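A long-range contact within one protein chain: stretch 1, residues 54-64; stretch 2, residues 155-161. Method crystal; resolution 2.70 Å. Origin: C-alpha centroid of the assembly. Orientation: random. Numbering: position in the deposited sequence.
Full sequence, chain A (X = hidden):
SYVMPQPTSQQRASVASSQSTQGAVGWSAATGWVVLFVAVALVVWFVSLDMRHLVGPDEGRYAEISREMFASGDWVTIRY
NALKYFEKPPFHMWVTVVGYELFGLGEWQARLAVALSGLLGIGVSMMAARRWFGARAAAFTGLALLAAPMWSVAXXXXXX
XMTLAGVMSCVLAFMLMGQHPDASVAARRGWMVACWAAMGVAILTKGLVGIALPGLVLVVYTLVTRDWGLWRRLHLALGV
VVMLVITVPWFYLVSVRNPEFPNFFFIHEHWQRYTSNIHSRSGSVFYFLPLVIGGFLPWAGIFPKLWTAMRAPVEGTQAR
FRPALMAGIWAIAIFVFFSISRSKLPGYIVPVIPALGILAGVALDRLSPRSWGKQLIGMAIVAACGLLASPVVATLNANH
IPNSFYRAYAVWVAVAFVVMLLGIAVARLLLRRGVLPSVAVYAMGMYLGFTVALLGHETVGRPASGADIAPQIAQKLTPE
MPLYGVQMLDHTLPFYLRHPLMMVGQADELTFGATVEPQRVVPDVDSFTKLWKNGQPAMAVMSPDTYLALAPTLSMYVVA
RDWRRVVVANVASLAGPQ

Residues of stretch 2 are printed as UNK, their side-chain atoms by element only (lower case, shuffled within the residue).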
# COMPACT_ATOMS: atom_id res chain seq x y z
N LEU A 54 13.36 1.34 -3.12
CA LEU A 54 12.40 1.05 -2.06
C LEU A 54 12.38 2.18 -1.04
O LEU A 54 13.43 2.64 -0.57
CB LEU A 54 12.74 -0.27 -1.38
CG LEU A 54 12.62 -1.52 -2.25
CD1 LEU A 54 12.90 -2.77 -1.43
CD2 LEU A 54 11.25 -1.61 -2.90
N VAL A 55 11.18 2.62 -0.69
CA VAL A 55 10.98 3.74 0.23
C VAL A 55 10.62 3.18 1.59
O VAL A 55 9.57 2.55 1.77
CB VAL A 55 9.90 4.70 -0.29
CG1 VAL A 55 9.53 5.72 0.77
CG2 VAL A 55 10.37 5.38 -1.57
N GLY A 56 11.50 3.39 2.57
CA GLY A 56 11.23 2.96 3.93
C GLY A 56 10.20 3.83 4.63
O GLY A 56 9.98 4.97 4.22
N PRO A 57 9.58 3.32 5.69
CA PRO A 57 9.81 1.97 6.24
C PRO A 57 9.05 0.85 5.54
O PRO A 57 9.59 -0.25 5.43
CB PRO A 57 9.33 2.11 7.69
CG PRO A 57 8.29 3.17 7.63
CD PRO A 57 8.74 4.14 6.59
N ASP A 58 7.84 1.14 5.05
CA ASP A 58 6.91 0.08 4.64
C ASP A 58 7.48 -0.78 3.52
O ASP A 58 7.63 -2.00 3.66
CB ASP A 58 5.57 0.69 4.23
CG ASP A 58 4.84 1.32 5.40
OD1 ASP A 58 4.96 0.78 6.52
OD2 ASP A 58 4.16 2.34 5.20
N GLU A 59 7.79 -0.16 2.37
CA GLU A 59 8.28 -0.92 1.22
C GLU A 59 9.49 -1.76 1.59
O GLU A 59 9.56 -2.95 1.27
CB GLU A 59 8.62 0.03 0.07
CG GLU A 59 7.44 0.74 -0.54
CD GLU A 59 7.75 1.25 -1.93
OE1 GLU A 59 8.75 1.98 -2.09
OE2 GLU A 59 6.99 0.90 -2.87
N GLY A 60 10.46 -1.14 2.26
CA GLY A 60 11.64 -1.87 2.68
C GLY A 60 11.33 -2.96 3.69
O GLY A 60 11.84 -4.08 3.58
N ARG A 61 10.47 -2.65 4.67
CA ARG A 61 10.16 -3.62 5.71
C ARG A 61 9.52 -4.88 5.13
O ARG A 61 9.94 -6.00 5.44
CB ARG A 61 9.24 -3.01 6.77
CG ARG A 61 8.56 -4.06 7.65
CD ARG A 61 7.77 -3.46 8.80
NE ARG A 61 6.91 -2.37 8.37
CZ ARG A 61 6.93 -1.15 8.91
NH1 ARG A 61 7.76 -0.88 9.90
NH2 ARG A 61 6.11 -0.21 8.45
N TYR A 62 8.50 -4.71 4.30
CA TYR A 62 7.82 -5.89 3.77
C TYR A 62 8.66 -6.59 2.71
O TYR A 62 8.64 -7.83 2.62
CB TYR A 62 6.45 -5.49 3.23
CG TYR A 62 5.58 -4.90 4.32
CD1 TYR A 62 5.42 -5.56 5.54
CD2 TYR A 62 4.96 -3.67 4.15
CE1 TYR A 62 4.65 -5.02 6.55
CE2 TYR A 62 4.18 -3.12 5.16
CZ TYR A 62 4.03 -3.80 6.35
OH TYR A 62 3.26 -3.26 7.36
N ALA A 63 9.44 -5.83 1.93
CA ALA A 63 10.33 -6.47 0.96
C ALA A 63 11.38 -7.32 1.66
O ALA A 63 11.72 -8.41 1.18
CB ALA A 63 10.99 -5.42 0.07
N GLU A 64 11.88 -6.85 2.80
CA GLU A 64 12.92 -7.57 3.52
C GLU A 64 12.36 -8.75 4.30
O GLU A 64 12.96 -9.83 4.30
CB GLU A 64 13.67 -6.63 4.46
CG GLU A 64 14.61 -7.35 5.44
CD GLU A 64 15.72 -8.13 4.75
OE1 GLU A 64 16.00 -7.87 3.55
OE2 GLU A 64 16.34 -8.99 5.40
N UNK A 155 -1.49 1.34 -5.21
CA UNK A 155 -1.29 0.11 -5.97
C UNK A 155 0.15 -0.07 -6.41
O UNK A 155 0.55 -1.20 -6.72
c UNK A 155 -2.21 0.09 -7.19
N UNK A 156 0.95 1.00 -6.44
CA UNK A 156 2.35 0.91 -6.83
C UNK A 156 3.30 1.17 -5.67
O UNK A 156 4.49 1.42 -5.89
c UNK A 156 0.54 0.88 -10.75
c UNK A 156 2.09 1.44 -9.29
c UNK A 156 2.70 1.10 -10.45
c UNK A 156 2.64 1.88 -7.98
n UNK A 156 0.73 1.29 -9.51
n UNK A 156 1.71 0.76 -11.34
N UNK A 157 2.81 1.11 -4.43
CA UNK A 157 3.61 1.38 -3.25
C UNK A 157 3.50 0.20 -2.31
O UNK A 157 2.41 -0.11 -1.82
c UNK A 157 5.74 4.01 0.55
c UNK A 157 4.61 3.28 0.86
c UNK A 157 3.77 2.85 -0.15
c UNK A 157 5.19 3.87 -1.77
c UNK A 157 6.03 4.31 -0.77
c UNK A 157 4.05 3.14 -1.47
c UNK A 157 3.14 2.67 -2.57
N UNK A 158 4.63 -0.46 -2.05
CA UNK A 158 4.63 -1.73 -1.33
C UNK A 158 4.22 -1.57 0.13
O UNK A 158 5.06 -1.33 1.00
c UNK A 158 6.00 -2.41 -1.42
o UNK A 158 4.96 -4.42 -0.66
n UNK A 158 7.19 -4.27 -0.45
c UNK A 158 6.01 -3.79 -0.81
N UNK A 159 2.92 -1.70 0.39
CA UNK A 159 2.39 -1.66 1.75
C UNK A 159 1.21 -2.62 1.82
O UNK A 159 0.62 -2.97 0.81
c UNK A 159 0.77 0.21 1.31
c UNK A 159 1.96 -0.24 2.14
o UNK A 159 1.60 -0.21 3.53
N UNK A 160 0.88 -3.04 3.05
CA UNK A 160 -0.20 -4.01 3.22
C UNK A 160 -1.57 -3.42 2.92
O UNK A 160 -2.51 -4.18 2.64
c UNK A 160 0.57 -5.88 4.87
c UNK A 160 1.97 -5.80 4.30
c UNK A 160 0.61 -6.21 6.34
c UNK A 160 -0.18 -4.56 4.65
N UNK A 161 -1.70 -2.09 2.96
CA UNK A 161 -3.01 -1.47 2.84
C UNK A 161 -3.65 -1.72 1.48
O UNK A 161 -4.87 -1.85 1.38
c UNK A 161 -2.37 0.32 4.52
o UNK A 161 -2.84 -0.34 5.47
o UNK A 161 -1.49 1.20 4.66
c UNK A 161 -2.89 0.03 3.12

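Position 155 has one side-chain carbon and nothing beyond it, and that carbon is out of reach of stretch 1. A lone carbon identifies alanine, and Ala 155 takes no part in the contact.

At position 156 a single carbon leads to a five-membered ring of three carbons and two nitrogens, and the ring points away from stretch 1. This is the imidazole of histidine. Both ring nitrogens of His 156 are hydrogen-bonded elsewhere in the structure.

Position 157 carries one carbon and then a ring of six carbons, which lies against Glu 59 and Val 55. No oxygen is attached, so the residue is phenylalanine rather than tyrosine. The CG atom of Glu 59 sits 3.8 Å from the centroid of the Phe 157 ring, 10° off its normal, a CH-pi contact over the face. Val 55 packs obliquely against the same ring, its CB 3.9 Å from CE1 of Phe 157.

Position 158 shows two carbons, the second bearing one oxygen and one nitrogen, and the nitrogen reaches the backbone of Glu 59. That is a carboxamide on a short stem, hence asparagine. With chi1 at t, ND2 of Asn 158 lies 3.2 Å from O of Glu 59, but the N-H...O angle of 124° makes this hydrogen bond weak. OD1 of Asn 158 is satisfied elsewhere in the structure.

Position 159 has a CB carrying one oxygen and one carbon, with the oxygen facing Asp 58 at a loose distance. The branching is that of threonine. OG1 of Thr 159 lies 4.0 Å from OD2 of Asp 58, too far for a hydrogen bond.

Position 160 has four carbons forked at the second, and one terminal carbon lies over the face of the Tyr 62 ring. The residue is therefore leucine. CD1 of Leu 160 stands 3.4 Å from the centroid of that ring and 4° off its normal, almost directly above the face.

Position 161 has two carbons, the second carrying two oxygens, and touches nothing on stretch 1. A carboxylate on a short stem is aspartate.

The contact centres on Glu 59, whose carboxylate joins the two backbones. Its OE2 accepts from N of Asn 158 at 2.8 Å with a nearly linear angle of 171°, while its OE1 accepts from N of Val 55 at 2.9 Å. The backbones run close here, and CA of Glu 59 also makes a CA-H...O contact of 3.3 Å to O of Asn 158. Two ring contacts flank these polar links in sequence, at Phe 157 and at Leu 160.

Stretch 2 155-161: AHFNTLD
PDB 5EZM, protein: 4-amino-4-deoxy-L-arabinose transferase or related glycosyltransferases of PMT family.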